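Local coordinates for protein plantacyanin (Spinacia oleracea, PDB 1F56) that binds a single copper ion as a basic blue cupredoxin of the phytocyanin family and probably carries electrons in spinach, at residues A1-W7 with D23-Y29; G43-C47 with C80-I86. All coordinates share one frame; numbering follows the deposited sequence.

Interaction 1. Residues A1-W7 with D23-Y29; sequences AVYNIGW and DVLVFKY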
loop_
_atom_site.group_PDB
_atom_site.type_symbol
_atom_site.label_atom_id
_atom_site.label_comp_id
_atom_site.label_asym_id
_atom_site.label_seq_id
_atom_site.Cartn_x
_atom_site.Cartn_y
_atom_site.Cartn_z
ATOM N N ALA A 1 7.925 -9.321 11.506
ATOM C CA ALA A 1 8.051 -10.233 10.339
ATOM C C ALA A 1 8.100 -9.428 9.033
ATOM O O ALA A 1 7.692 -8.262 8.994
ATOM C CB ALA A 1 6.869 -11.211 10.324
ATOM N N VAL A 2 8.603 -10.049 7.970
ATOM C CA VAL A 2 8.704 -9.398 6.660
ATOM C C VAL A 2 7.830 -10.168 5.663
ATOM O O VAL A 2 7.935 -11.396 5.564
ATOM C CB VAL A 2 10.172 -9.379 6.178
ATOM C CG1 VAL A 2 10.298 -8.623 4.849
ATOM C CG2 VAL A 2 11.036 -8.714 7.234
ATOM N N TYR A 3 6.960 -9.447 4.955
ATOM C CA TYR A 3 6.035 -10.036 3.982
ATOM C C TYR A 3 6.110 -9.352 2.599
ATOM O O TYR A 3 6.116 -8.120 2.510
ATOM C CB TYR A 3 4.593 -9.933 4.511
ATOM C CG TYR A 3 4.355 -10.632 5.845
ATOM C CD1 TYR A 3 3.955 -9.919 6.975
ATOM C CD2 TYR A 3 4.551 -12.003 5.977
ATOM C CE1 TYR A 3 3.762 -10.558 8.200
ATOM C CE2 TYR A 3 4.361 -12.647 7.196
ATOM C CZ TYR A 3 3.968 -11.928 8.296
ATOM O OH TYR A 3 3.769 -12.594 9.483
ATOM N N ASN A 4 6.166 -10.139 1.528
ATOM C CA ASN A 4 6.196 -9.576 0.173
ATOM C C ASN A 4 4.750 -9.330 -0.274
ATOM O O ASN A 4 3.886 -10.175 -0.042
ATOM C CB ASN A 4 6.822 -10.548 -0.841
ATOM C CG ASN A 4 8.296 -10.808 -0.600
ATOM O OD1 ASN A 4 9.037 -9.932 -0.174
ATOM N ND2 ASN A 4 8.733 -12.024 -0.902
ATOM N N ILE A 5 4.480 -8.186 -0.908
ATOM C CA ILE A 5 3.130 -7.902 -1.410
ATOM C C ILE A 5 3.184 -7.844 -2.942
ATOM O O ILE A 5 4.081 -7.227 -3.501
ATOM C CB ILE A 5 2.582 -6.545 -0.879
ATOM C CG1 ILE A 5 2.395 -6.611 0.637
ATOM C CG2 ILE A 5 1.224 -6.238 -1.516
ATOM C CD1 ILE A 5 1.413 -7.695 1.073
ATOM N N GLY A 6 2.252 -8.506 -3.622
ATOM C CA GLY A 6 2.247 -8.460 -5.083
ATOM C C GLY A 6 1.463 -7.209 -5.428
ATOM O O GLY A 6 0.230 -7.204 -5.393
ATOM N N TRP A 7 2.174 -6.133 -5.741
ATOM C CA TRP A 7 1.530 -4.851 -6.029
ATOM C C TRP A 7 1.086 -4.740 -7.479
ATOM O O TRP A 7 1.873 -4.413 -8.360
ATOM C CB TRP A 7 2.504 -3.721 -5.677
ATOM C CG TRP A 7 1.879 -2.369 -5.522
ATOM C CD1 TRP A 7 2.299 -1.205 -6.116
ATOM C CD2 TRP A 7 0.771 -2.016 -4.681
ATOM N NE1 TRP A 7 1.529 -0.155 -5.691
ATOM C CE2 TRP A 7 0.580 -0.616 -4.813
ATOM C CE3 TRP A 7 -0.078 -2.742 -3.821
ATOM C CZ2 TRP A 7 -0.425 0.076 -4.120
ATOM C CZ3 TRP A 7 -1.082 -2.051 -3.123
ATOM C CH2 TRP A 7 -1.243 -0.649 -3.280
ATOM N N ASP A 23 5.719 -5.086 11.535
ATOM C CA ASP A 23 5.969 -5.897 10.348
ATOM C C ASP A 23 6.421 -5.007 9.197
ATOM O O ASP A 23 6.028 -3.838 9.097
ATOM C CB ASP A 23 4.700 -6.634 9.893
ATOM C CG ASP A 23 4.319 -7.786 10.806
ATOM O OD1 ASP A 23 5.134 -8.204 11.662
ATOM O OD2 ASP A 23 3.190 -8.277 10.649
ATOM N N VAL A 24 7.226 -5.581 8.314
ATOM C CA VAL A 24 7.724 -4.878 7.139
ATOM C C VAL A 24 7.017 -5.446 5.900
ATOM O O VAL A 24 7.010 -6.656 5.681
ATOM C CB VAL A 24 9.261 -5.085 6.970
ATOM C CG1 VAL A 24 9.764 -4.353 5.717
ATOM C CG2 VAL A 24 10.006 -4.594 8.226
ATOM N N LEU A 25 6.388 -4.584 5.112
ATOM C CA LEU A 25 5.746 -5.037 3.872
ATOM C C LEU A 25 6.696 -4.679 2.736
ATOM O O LEU A 25 7.261 -3.579 2.712
ATOM C CB LEU A 25 4.418 -4.321 3.626
ATOM C CG LEU A 25 3.267 -4.602 4.604
ATOM C CD1 LEU A 25 1.975 -3.978 4.079
ATOM C CD2 LEU A 25 3.105 -6.102 4.777
ATOM N N VAL A 26 6.888 -5.596 1.799
ATOM C CA VAL A 26 7.746 -5.294 0.679
ATOM C C VAL A 26 6.879 -5.295 -0.572
ATOM O O VAL A 26 6.440 -6.354 -1.036
ATOM C CB VAL A 26 8.893 -6.322 0.516
ATOM C CG1 VAL A 26 9.826 -5.855 -0.625
ATOM C CG2 VAL A 26 9.704 -6.456 1.835
ATOM N N PHE A 27 6.611 -4.101 -1.101
ATOM C CA PHE A 27 5.796 -3.962 -2.301
ATOM C C PHE A 27 6.665 -4.250 -3.526
ATOM O O PHE A 27 7.655 -3.543 -3.802
ATOM C CB PHE A 27 5.192 -2.551 -2.387
ATOM C CG PHE A 27 4.178 -2.263 -1.314
ATOM C CD1 PHE A 27 4.586 -1.907 -0.028
ATOM C CD2 PHE A 27 2.817 -2.372 -1.581
ATOM C CE1 PHE A 27 3.653 -1.665 0.979
ATOM C CE2 PHE A 27 1.866 -2.131 -0.579
ATOM C CZ PHE A 27 2.292 -1.776 0.707
ATOM N N LYS A 28 6.285 -5.292 -4.259
ATOM C CA LYS A 28 7.039 -5.715 -5.430
ATOM C C LYS A 28 6.261 -5.508 -6.711
ATOM O O LYS A 28 5.092 -5.911 -6.812
ATOM C CB LYS A 28 7.443 -7.186 -5.288
ATOM C CG LYS A 28 8.327 -7.443 -4.074
ATOM C CD LYS A 28 9.104 -8.736 -4.203
ATOM C CE LYS A 28 10.251 -8.767 -3.211
ATOM N NZ LYS A 28 11.086 -9.990 -3.349
ATOM N N TYR A 29 6.926 -4.862 -7.674
ATOM C CA TYR A 29 6.343 -4.550 -8.975
ATOM C C TYR A 29 7.446 -3.984 -9.874
ATOM O O TYR A 29 8.592 -3.818 -9.435
ATOM C CB TYR A 29 5.219 -3.516 -8.813
ATOM C CG TYR A 29 5.677 -2.247 -8.118
ATOM C CD1 TYR A 29 5.735 -2.170 -6.726
ATOM C CD2 TYR A 29 6.093 -1.134 -8.856
ATOM C CE1 TYR A 29 6.200 -1.008 -6.083
ATOM C CE2 TYR A 29 6.565 0.031 -8.220
ATOM C CZ TYR A 29 6.614 0.082 -6.839
ATOM O OH TYR A 29 7.090 1.215 -6.215
#
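Trp7 swings its CG away from its own backbone N (chi1 -163°) while Phe27 holds CG beside its N (chi1 -67°), and these two torsions bring the rings together at one end of a parallel strand pair of the cupredoxin beta barrel. The pair is edge-to-face, planes 87° apart: the CD2-CE2 edge of Phe27 meets one face of the indole, CD2 lying 3.7 Å from Trp7 CE3. Tyr29 completes the aromatic cluster, Trp7 CD1 sitting over a face of its ring. Outside the strand pair, the carbonyl of Asn35 accepts the indole N-H of Trp7, Asp61 holds Tyr29 OH, and Met84, a copper ligand, packs on the indole.

Strands 2-6 and 24-28 run in register, with bonds such as Tyr3 N to Val24 O (2.9 Å) and Ile5 N to Val26 O (2.7 Å). Val2, Asn4, Val26 and Lys28 line one face of the sheet; Tyr3, Ile5, Leu25 and Phe27 line the other. At the opposite end Asp23 OD1 forms a salt bridge with Ala1 N (3.0 Å), met from above the carboxylate plane, while OD2 accepts the amide of Arg20. Were Asp23 an alanine, the terminal ammonium would probably lose its countercharge and the chain start would be freer to move. OD2 also approaches the Tyr3 ring edgewise, in its plane, 3.4 Å from CE1.

Interaction 2. Residues G43-C47 with C80-I86; sequences GYASC and CGGGMKI. With SO4 (sulfate ion), chain D.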
loop_
_atom_site.group_PDB
_atom_site.type_symbol
_atom_site.label_atom_id
_atom_site.label_comp_id
_atom_site.label_asym_id
_atom_site.label_seq_id
_atom_site.Cartn_x
_atom_site.Cartn_y
_atom_site.Cartn_z
ATOM N N GLY A 43 -8.309 9.667 2.489
ATOM C CA GLY A 43 -7.621 9.600 1.211
ATOM C C GLY A 43 -7.839 8.231 0.584
ATOM O O GLY A 43 -7.983 8.102 -0.628
ATOM N N TYR A 44 -7.858 7.201 1.423
ATOM C CA TYR A 44 -8.086 5.833 0.967
ATOM C C TYR A 44 -9.505 5.689 0.406
ATOM O O TYR A 44 -9.712 5.075 -0.636
ATOM C CB TYR A 44 -7.904 4.866 2.142
ATOM C CG TYR A 44 -8.317 3.440 1.852
ATOM C CD1 TYR A 44 -7.426 2.536 1.283
ATOM C CD2 TYR A 44 -9.601 2.988 2.176
ATOM C CE1 TYR A 44 -7.797 1.207 1.048
ATOM C CE2 TYR A 44 -9.982 1.670 1.946
ATOM C CZ TYR A 44 -9.073 0.783 1.388
ATOM O OH TYR A 44 -9.427 -0.539 1.222
ATOM N N ALA A 45 -10.483 6.258 1.100
ATOM C CA ALA A 45 -11.878 6.158 0.680
ATOM C C ALA A 45 -12.189 6.851 -0.643
ATOM O O ALA A 45 -13.096 6.433 -1.360
ATOM C CB ALA A 45 -12.787 6.719 1.768
ATOM N N SER A 46 -11.443 7.901 -0.967
ATOM C CA SER A 46 -11.700 8.645 -2.190
ATOM C C SER A 46 -10.584 8.516 -3.208
ATOM O O SER A 46 -10.516 9.303 -4.148
ATOM C CB SER A 46 -11.915 10.121 -1.855
ATOM O OG SER A 46 -10.734 10.675 -1.290
ATOM N N CYS A 47 -9.709 7.531 -3.023
ATOM C CA CYS A 47 -8.596 7.317 -3.949
ATOM C C CYS A 47 -7.801 8.579 -4.244
ATOM O O CYS A 47 -7.461 8.844 -5.393
ATOM C CB CYS A 47 -9.130 6.749 -5.258
ATOM S SG CYS A 47 -9.300 4.939 -5.218
ATOM N N CYS A 80 -6.051 3.276 -8.754
ATOM C CA CYS A 80 -6.744 3.106 -7.474
ATOM C C CYS A 80 -8.191 2.650 -7.752
ATOM O O CYS A 80 -8.708 1.734 -7.108
ATOM C CB CYS A 80 -6.727 4.427 -6.707
ATOM S SG CYS A 80 -7.366 4.378 -5.002
ATOM N N GLY A 81 -8.838 3.290 -8.721
ATOM C CA GLY A 81 -10.199 2.911 -9.071
ATOM C C GLY A 81 -10.220 1.481 -9.591
ATOM O O GLY A 81 -11.232 0.795 -9.500
ATOM N N GLY A 82 -9.091 1.030 -10.129
ATOM C CA GLY A 82 -9.003 -0.324 -10.646
ATOM C C GLY A 82 -8.724 -1.343 -9.557
ATOM O O GLY A 82 -8.529 -2.529 -9.842
ATOM N N GLY A 83 -8.686 -0.884 -8.306
ATOM C CA GLY A 83 -8.451 -1.792 -7.199
ATOM C C GLY A 83 -7.090 -1.728 -6.525
ATOM O O GLY A 83 -6.828 -2.469 -5.574
ATOM N N MET A 84 -6.203 -0.867 -7.006
ATOM C CA MET A 84 -4.903 -0.786 -6.371
ATOM C C MET A 84 -4.939 0.036 -5.081
ATOM O O MET A 84 -4.529 1.195 -5.035
ATOM C CB MET A 84 -3.860 -0.234 -7.340
ATOM C CG MET A 84 -3.426 -1.242 -8.384
ATOM S SD MET A 84 -1.897 -0.770 -9.216
ATOM C CE MET A 84 -0.626 -1.556 -8.135
ATOM N N LYS A 85 -5.447 -0.582 -4.026
ATOM C CA LYS A 85 -5.514 0.079 -2.726
ATOM C C LYS A 85 -5.680 -1.013 -1.669
ATOM O O LYS A 85 -6.324 -2.033 -1.937
ATOM C CB LYS A 85 -6.722 1.029 -2.667
ATOM C CG LYS A 85 -8.039 0.280 -2.833
ATOM C CD LYS A 85 -9.218 1.016 -2.234
ATOM C CE LYS A 85 -9.685 2.171 -3.078
ATOM N NZ LYS A 85 -10.920 2.776 -2.484
ATOM N N ILE A 86 -5.087 -0.822 -0.493
ATOM C CA ILE A 86 -5.254 -1.788 0.583
ATOM C C ILE A 86 -5.230 -1.115 1.935
ATOM O O ILE A 86 -4.594 -0.073 2.125
ATOM C CB ILE A 86 -4.171 -2.888 0.612
ATOM C CG1 ILE A 86 -2.780 -2.264 0.619
ATOM C CG2 ILE A 86 -4.368 -3.846 -0.541
ATOM C CD1 ILE A 86 -1.665 -3.295 0.807
HETATM S S SO4 D . -8.983 6.517 -10.446
HETATM O O1 SO4 D . -8.946 7.312 -9.194
HETATM O O2 SO4 D . -8.499 7.309 -11.592
HETATM O O3 SO4 D . -8.106 5.343 -10.292
HETATM O O4 SO4 D . -10.372 6.108 -10.703
#
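Tyr44 O accepts a hydrogen bond from Lys85 NZ at 3.2 Å, the ammonium tilted 21° from the carbonyl plane, and a second, weak one from Cys47 N at 3.4 Å. The carbonyl belongs to the last turn of helix 41-45, where the chain heads for the disulfide. The same ammonium stands over the face of the Tyr44 ring in a cation-pi contact, 4.7 Å from the ring centroid. Two features of one tyrosine, its carbonyl and its ring, therefore fix the end of the lysine. Lys85 reaches them through a bend at chi3 (76°): CD passes by the ring, 3.6 Å from both Tyr44 CE1 and CZ, and the chain then turns to bring CE within 3.5 Å of Cys47 SG. The two side chains cross at about a right angle, and Ile86 N lies at the edge of the ring, in its plane.

Beside the lysine, Cys47 and Cys80 are joined by a disulfide with chi3 near -83°, a covalent tie between the loop following the helix and the ligand loop. Such a disulfide close to the copper site is characteristic of phytocyanins. Cys80 opens a type I turn closed by Gly83 N to Cys80 O (2.9 Å), and the residue right after the turn, Met84, is a copper ligand. A sulfate, probably from the crystallisation liquor, accepts a bond from Gly81 N to O3 at 2.7 Å and another from Gly78 N.

Ile73 of strand 68-73 touches both Cys80 and Lys85, Tyr71 meets the Tyr44 ring, and Ile86 pairs with Phe72, placing the short helix against the edge strand 85-90 and its neighbour 68-73.

Overall arrangement
Interaction 1 lies in one sheet of the barrel, and interaction 2 joins a short helix to the loop and first residues of strand 85-90 in the other. They lie on opposite sides of the chain's centre, 18 Å apart between centres, yet they meet beside the copper. Trp7 NE1 packs 3.5 Å from Met84 CE, and Phe27 CE2 lies 4.0 Å from Ile86 CD1. The copper (I) ion, bound by His34, Cys74, His79 and Met84, is about 5 Å from the Trp7 side chain and about 8 Å from that of Cys80. The aromatic cluster thus adjoins the ligand methionine from the ends of strands 2-6 and 24-28, while the disulfide of 43-47 with 80-86 anchors the loop carrying it.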